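Type II restriction enzyme MspI (PDB 1SA3) recognises the double-stranded DNA sequence 5'-CCGG-3' and cleaves it after the first C, leaving fragments with terminal 5'-phosphates. Local coordinates at residues N76-T85 against T98-H107. Numbering follows the deposited sequence.
With NA (sodium ion), chain G.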
ATOM      1  N   ASN E  76      17.344  17.543   9.710  1.00 23.40           N
ATOM      2  CA  ASN E  76      16.941  18.610   8.809  1.00 23.29           C
ATOM      3  C   ASN E  76      15.465  18.954   8.997  1.00 25.45           C
ATOM      4  O   ASN E  76      14.963  19.930   8.437  1.00 24.08           O
ATOM      5  CB  ASN E  76      17.211  18.209   7.345  1.00 24.81           C
ATOM      6  CG  ASN E  76      18.698  18.004   7.048  1.00 26.69           C
ATOM      7  OD1 ASN E  76      19.558  18.363   7.850  1.00 24.14           O
ATOM      8  ND2 ASN E  76      19.003  17.436   5.877  1.00 23.74           N
ATOM      9  N   ILE E  77      14.769  18.150   9.797  1.00 24.85           N
ATOM     10  CA  ILE E  77      13.350  18.371  10.045  1.00 20.28           C
ATOM     11  C   ILE E  77      13.139  19.362  11.186  1.00 21.94           C
ATOM     12  O   ILE E  77      13.588  19.135  12.310  1.00 22.22           O
ATOM     13  CB  ILE E  77      12.654  17.037  10.383  1.00 19.76           C
ATOM     14  CG1 ILE E  77      12.842  16.055   9.219  1.00 24.31           C
ATOM     15  CG2 ILE E  77      11.170  17.272  10.651  1.00 18.13           C
ATOM     16  CD1 ILE E  77      12.484  14.626   9.547  1.00 23.01           C
ATOM     17  N   ILE E  78      12.449  20.457  10.890  1.00 22.58           N
ATOM     18  CA  ILE E  78      12.183  21.488  11.880  1.00 26.63           C
ATOM     19  C   ILE E  78      10.823  21.307  12.533  1.00 27.01           C
ATOM     20  O   ILE E  78      10.632  21.667  13.690  1.00 27.62           O
ATOM     21  CB  ILE E  78      12.249  22.899  11.246  1.00 28.63           C
ATOM     22  CG1 ILE E  78      13.623  23.116  10.603  1.00 31.64           C
ATOM     23  CG2 ILE E  78      11.968  23.961  12.291  1.00 28.29           C
ATOM     24  CD1 ILE E  78      14.805  22.867  11.527  1.00 32.90           C
ATOM     25  N   ASP E  79       9.871  20.756  11.791  1.00 26.16           N
ATOM     26  CA  ASP E  79       8.545  20.530  12.338  1.00 23.02           C
ATOM     27  C   ASP E  79       7.857  19.402  11.592  1.00 23.64           C
ATOM     28  O   ASP E  79       8.184  19.112  10.439  1.00 22.30           O
ATOM     29  CB  ASP E  79       7.705  21.804  12.251  1.00 26.87           C
ATOM     30  CG  ASP E  79       6.458  21.738  13.117  1.00 29.27           C
ATOM     31  OD1 ASP E  79       6.458  20.975  14.104  1.00 31.48           O
ATOM     32  OD2 ASP E  79       5.486  22.457  12.822  1.00 33.30           O
ATOM     33  N   VAL E  80       6.902  18.770  12.259  1.00 21.65           N
ATOM     34  CA  VAL E  80       6.168  17.658  11.680  1.00 21.85           C
ATOM     35  C   VAL E  80       4.756  17.633  12.233  1.00 22.38           C
ATOM     36  O   VAL E  80       4.517  18.036  13.372  1.00 20.80           O
ATOM     37  CB  VAL E  80       6.816  16.297  12.036  1.00 27.13           C
ATOM     38  CG1 VAL E  80       6.194  15.186  11.187  1.00 24.96           C
ATOM     39  CG2 VAL E  80       8.317  16.352  11.839  1.00 29.49           C
ATOM     40  N   SER E  81       3.830  17.162  11.408  1.00 20.14           N
ATOM     41  CA  SER E  81       2.430  17.017  11.780  1.00 19.94           C
ATOM     42  C   SER E  81       1.873  15.900  10.904  1.00 19.36           C
ATOM     43  O   SER E  81       2.436  15.589   9.850  1.00 19.58           O
ATOM     44  CB  SER E  81       1.653  18.309  11.536  1.00 20.59           C
ATOM     45  OG  SER E  81       1.567  18.598  10.159  1.00 23.32           O
ATOM     46  N   SER E  82       0.776  15.296  11.334  1.00 16.60           N
ATOM     47  CA  SER E  82       0.183  14.202  10.576  1.00 19.13           C
ATOM     48  C   SER E  82      -1.318  14.165  10.779  1.00 19.36           C
ATOM     49  O   SER E  82      -1.835  14.723  11.746  1.00 19.66           O
ATOM     50  CB  SER E  82       0.787  12.869  11.026  1.00 17.04           C
ATOM     51  OG  SER E  82       0.503  12.628  12.395  1.00 20.39           O
ATOM     52  N   SER E  83      -2.022  13.501   9.872  1.00 18.10           N
ATOM     53  CA  SER E  83      -3.463  13.411   9.990  1.00 19.32           C
ATOM     54  C   SER E  83      -4.072  12.360   9.083  1.00 18.38           C
ATOM     55  O   SER E  83      -3.510  12.006   8.040  1.00 14.93           O
ATOM     56  CB  SER E  83      -4.104  14.762   9.668  1.00 22.30           C
ATOM     57  OG  SER E  83      -4.062  15.025   8.276  1.00 24.64           O
ATOM     58  N   ASP E  84      -5.228  11.865   9.509  1.00 17.44           N
ATOM     59  CA  ASP E  84      -5.999  10.894   8.755  1.00 18.16           C
ATOM     60  C   ASP E  84      -6.436  11.629   7.492  1.00 19.17           C
ATOM     61  O   ASP E  84      -6.627  12.843   7.516  1.00 19.33           O
ATOM     62  CB  ASP E  84      -7.232  10.483   9.559  1.00 18.46           C
ATOM     63  CG  ASP E  84      -8.187   9.615   8.763  1.00 24.72           C
ATOM     64  OD1 ASP E  84      -9.412   9.834   8.867  1.00 28.65           O
ATOM     65  OD2 ASP E  84      -7.723   8.711   8.039  1.00 23.71           O
ATOM     66  N   THR E  85      -6.587  10.906   6.392  1.00 17.58           N
ATOM     67  CA  THR E  85      -7.011  11.530   5.147  1.00 18.91           C
ATOM     68  C   THR E  85      -8.419  11.096   4.802  1.00 22.47           C
ATOM     69  O   THR E  85      -8.704   9.907   4.669  1.00 23.25           O
ATOM     70  CB  THR E  85      -6.075  11.152   3.981  1.00 17.95           C
ATOM     71  OG1 THR E  85      -4.757  11.631   4.265  1.00 17.81           O
ATOM     72  CG2 THR E  85      -6.560  11.776   2.668  1.00 19.21           C
ATOM     73  N   THR E  98      -4.976   7.221  -0.583  1.00 16.86           N
ATOM     74  CA  THR E  98      -4.292   7.848   0.541  1.00 14.30           C
ATOM     75  C   THR E  98      -5.037   7.678   1.859  1.00 17.37           C
ATOM     76  O   THR E  98      -6.161   8.164   2.018  1.00 14.31           O
ATOM     77  CB  THR E  98      -4.068   9.347   0.256  1.00 14.93           C
ATOM     78  OG1 THR E  98      -3.328   9.482  -0.964  1.00 15.25           O
ATOM     79  CG2 THR E  98      -3.288   9.995   1.385  1.00 12.99           C
ATOM     80  N   ASP E  99      -4.404   6.990   2.809  1.00 14.79           N
ATOM     81  CA  ASP E  99      -5.012   6.746   4.113  1.00 15.18           C
ATOM     82  C   ASP E  99      -4.716   7.837   5.122  1.00 16.20           C
ATOM     83  O   ASP E  99      -5.503   8.065   6.042  1.00 16.34           O
ATOM     84  CB  ASP E  99      -4.515   5.417   4.705  1.00 14.57           C
ATOM     85  CG  ASP E  99      -5.019   4.213   3.945  1.00 14.84           C
ATOM     86  OD1 ASP E  99      -6.211   4.204   3.589  1.00 19.07           O
ATOM     87  OD2 ASP E  99      -4.232   3.269   3.714  1.00 16.20           O
ATOM     88  N   ALA E 100      -3.575   8.500   4.958  1.00 13.99           N
ATOM     89  CA  ALA E 100      -3.160   9.545   5.885  1.00 16.70           C
ATOM     90  C   ALA E 100      -1.983  10.300   5.302  1.00 13.52           C
ATOM     91  O   ALA E 100      -1.407   9.882   4.300  1.00 14.65           O
ATOM     92  CB  ALA E 100      -2.745   8.921   7.210  1.00 15.48           C
ATOM     93  N   THR E 101      -1.621  11.406   5.942  1.00 13.43           N
ATOM     94  CA  THR E 101      -0.495  12.201   5.483  1.00 12.55           C
ATOM     95  C   THR E 101       0.376  12.691   6.630  1.00 15.28           C
ATOM     96  O   THR E 101      -0.076  12.804   7.778  1.00 16.36           O
ATOM     97  CB  THR E 101      -0.958  13.444   4.687  1.00 16.48           C
ATOM     98  OG1 THR E 101      -1.706  14.317   5.543  1.00 13.50           O
ATOM     99  CG2 THR E 101      -1.834  13.036   3.522  1.00 14.34           C
ATOM    100  N   ILE E 102       1.637  12.958   6.305  1.00 13.71           N
ATOM    101  CA  ILE E 102       2.606  13.511   7.252  1.00 15.36           C
ATOM    102  C   ILE E 102       3.207  14.691   6.489  1.00 17.61           C
ATOM    103  O   ILE E 102       3.526  14.559   5.299  1.00 16.68           O
ATOM    104  CB  ILE E 102       3.765  12.543   7.564  1.00 13.23           C
ATOM    105  CG1 ILE E 102       3.236  11.278   8.237  1.00 13.12           C
ATOM    106  CG2 ILE E 102       4.811  13.240   8.465  1.00 12.85           C
ATOM    107  CD1 ILE E 102       4.314  10.234   8.454  1.00 15.72           C
ATOM    108  N   ARG E 103       3.316  15.842   7.142  1.00 12.71           N
ATOM    109  CA  ARG E 103       3.933  17.001   6.509  1.00 16.01           C
ATOM    110  C   ARG E 103       5.192  17.363   7.289  1.00 17.34           C
ATOM    111  O   ARG E 103       5.145  17.539   8.510  1.00 20.11           O
ATOM    112  CB  ARG E 103       2.985  18.204   6.488  1.00 18.70           C
ATOM    113  CG  ARG E 103       3.656  19.476   5.958  1.00 21.53           C
ATOM    114  CD  ARG E 103       2.695  20.657   5.908  1.00 22.28           C
ATOM    115  NE  ARG E 103       1.623  20.450   4.940  1.00 24.13           N
ATOM    116  CZ  ARG E 103       1.774  20.483   3.618  1.00 24.72           C
ATOM    117  NH1 ARG E 103       2.960  20.722   3.074  1.00 26.77           N
ATOM    118  NH2 ARG E 103       0.728  20.266   2.833  1.00 26.04           N
ATOM    119  N   PHE E 104       6.322  17.448   6.592  1.00 15.87           N
ATOM    120  CA  PHE E 104       7.579  17.811   7.237  1.00 15.40           C
ATOM    121  C   PHE E 104       7.940  19.224   6.834  1.00 19.62           C
ATOM    122  O   PHE E 104       7.841  19.578   5.658  1.00 20.33           O
ATOM    123  CB  PHE E 104       8.725  16.900   6.802  1.00 18.44           C
ATOM    124  CG  PHE E 104       8.533  15.461   7.150  1.00 20.19           C
ATOM    125  CD1 PHE E 104       7.986  14.574   6.229  1.00 19.68           C
ATOM    126  CD2 PHE E 104       8.933  14.977   8.390  1.00 16.61           C
ATOM    127  CE1 PHE E 104       7.846  13.219   6.538  1.00 18.23           C
ATOM    128  CE2 PHE E 104       8.794  13.633   8.701  1.00 18.03           C
ATOM    129  CZ  PHE E 104       8.252  12.754   7.771  1.00 16.94           C
ATOM    130  N   THR E 105       8.356  20.031   7.801  1.00 18.30           N
ATOM    131  CA  THR E 105       8.752  21.405   7.526  1.00 19.53           C
ATOM    132  C   THR E 105      10.258  21.485   7.725  1.00 18.89           C
ATOM    133  O   THR E 105      10.789  20.997   8.725  1.00 15.88           O
ATOM    134  CB  THR E 105       8.044  22.392   8.473  1.00 20.55           C
ATOM    135  OG1 THR E 105       6.633  22.320   8.251  1.00 23.68           O
ATOM    136  CG2 THR E 105       8.510  23.825   8.212  1.00 20.55           C
ATOM    137  N   PHE E 106      10.942  22.098   6.765  1.00 18.50           N
ATOM    138  CA  PHE E 106      12.393  22.205   6.815  1.00 17.85           C
ATOM    139  C   PHE E 106      12.886  23.580   7.284  1.00 20.50           C
ATOM    140  O   PHE E 106      12.091  24.465   7.580  1.00 18.31           O
ATOM    141  CB  PHE E 106      12.965  21.845   5.442  1.00 19.06           C
ATOM    142  CG  PHE E 106      12.446  20.540   4.904  1.00 21.48           C
ATOM    143  CD1 PHE E 106      11.635  20.507   3.767  1.00 20.46           C
ATOM    144  CD2 PHE E 106      12.740  19.343   5.548  1.00 20.11           C
ATOM    145  CE1 PHE E 106      11.123  19.301   3.283  1.00 20.23           C
ATOM    146  CE2 PHE E 106      12.230  18.133   5.071  1.00 21.68           C
ATOM    147  CZ  PHE E 106      11.422  18.112   3.939  1.00 18.85           C
ATOM    148  N   HIS E 107      14.200  23.760   7.345  1.00 22.31           N
ATOM    149  CA  HIS E 107      14.782  25.013   7.824  1.00 27.79           C
ATOM    150  C   HIS E 107      14.404  26.291   7.075  1.00 26.66           C
ATOM    151  O   HIS E 107      14.159  27.317   7.700  1.00 24.72           O
ATOM    152  CB  HIS E 107      16.305  24.904   7.853  1.00 30.99           C
ATOM    153  CG  HIS E 107      16.926  24.871   6.493  1.00 39.73           C
ATOM    154  ND1 HIS E 107      16.738  23.825   5.613  1.00 45.62           N
ATOM    155  CD2 HIS E 107      17.705  25.771   5.847  1.00 41.81           C
ATOM    156  CE1 HIS E 107      17.375  24.082   4.485  1.00 46.39           C
ATOM    157  NE2 HIS E 107      17.970  25.256   4.599  1.00 44.76           N
TER
HETATM  158 NA    NA G 401      -7.392   6.552   7.170  1.00 29.81          NA
HETATM  159  O   HOH W   1      16.348  21.373   6.809  1.00 30.13           O
HETATM  160  O   HOH W   2       5.352  20.247   9.326  1.00 17.61           O
HETATM  161  O   HOH W   3      -4.308  13.801   5.693  1.00 35.74           O
HETATM  162  O   HOH W   4      -8.652   7.373   5.445  1.00 31.65           O
HETATM  163  O   HOH W   5      -7.654   4.479   5.984  1.00 40.47           O
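The antiparallel pair of edge strand 77-84 and strand 100-106 ends at the metal site of this PD-(D/E)XK nuclease. There Asp84 OD2 (2.4 Å) and the carbonyl O of Asp99 (2.7 Å) bind one sodium ion, joined by Glu35 and two waters. Asp84 reaches it with CG anti to the backbone N (chi1 172°). The Asp99 carbonyl also accepts Thr85 N at 3.1 Å, from well above its plane, while the Asp99 carboxylate stays in the second shell, OD1 accepting from a sodium-bound water and OD2 from Ile118 N. Beside the last strand pairs, one water joins Ser83 OG, Thr85 OG1 and Thr101 OG1. At the far end a classic beta bulge sets Ile78 and Asp79 against Thr105, whose O takes Ile78 N at 2.8 Å and Asp79 N at 3.2 Å. On the face covered by helices 45-51 and 57-69, Val80 CG1 meets Ile102 CG2 at 3.6 Å, and CG2 of Val80 lies 3.8 Å from Phe104 CD2. A carboxylate ending one strand and a carbonyl just ahead of the next thus share one cation, whose charge would probably ease the 3.1 Å approach of Asp84 OD2 to Asp99 O.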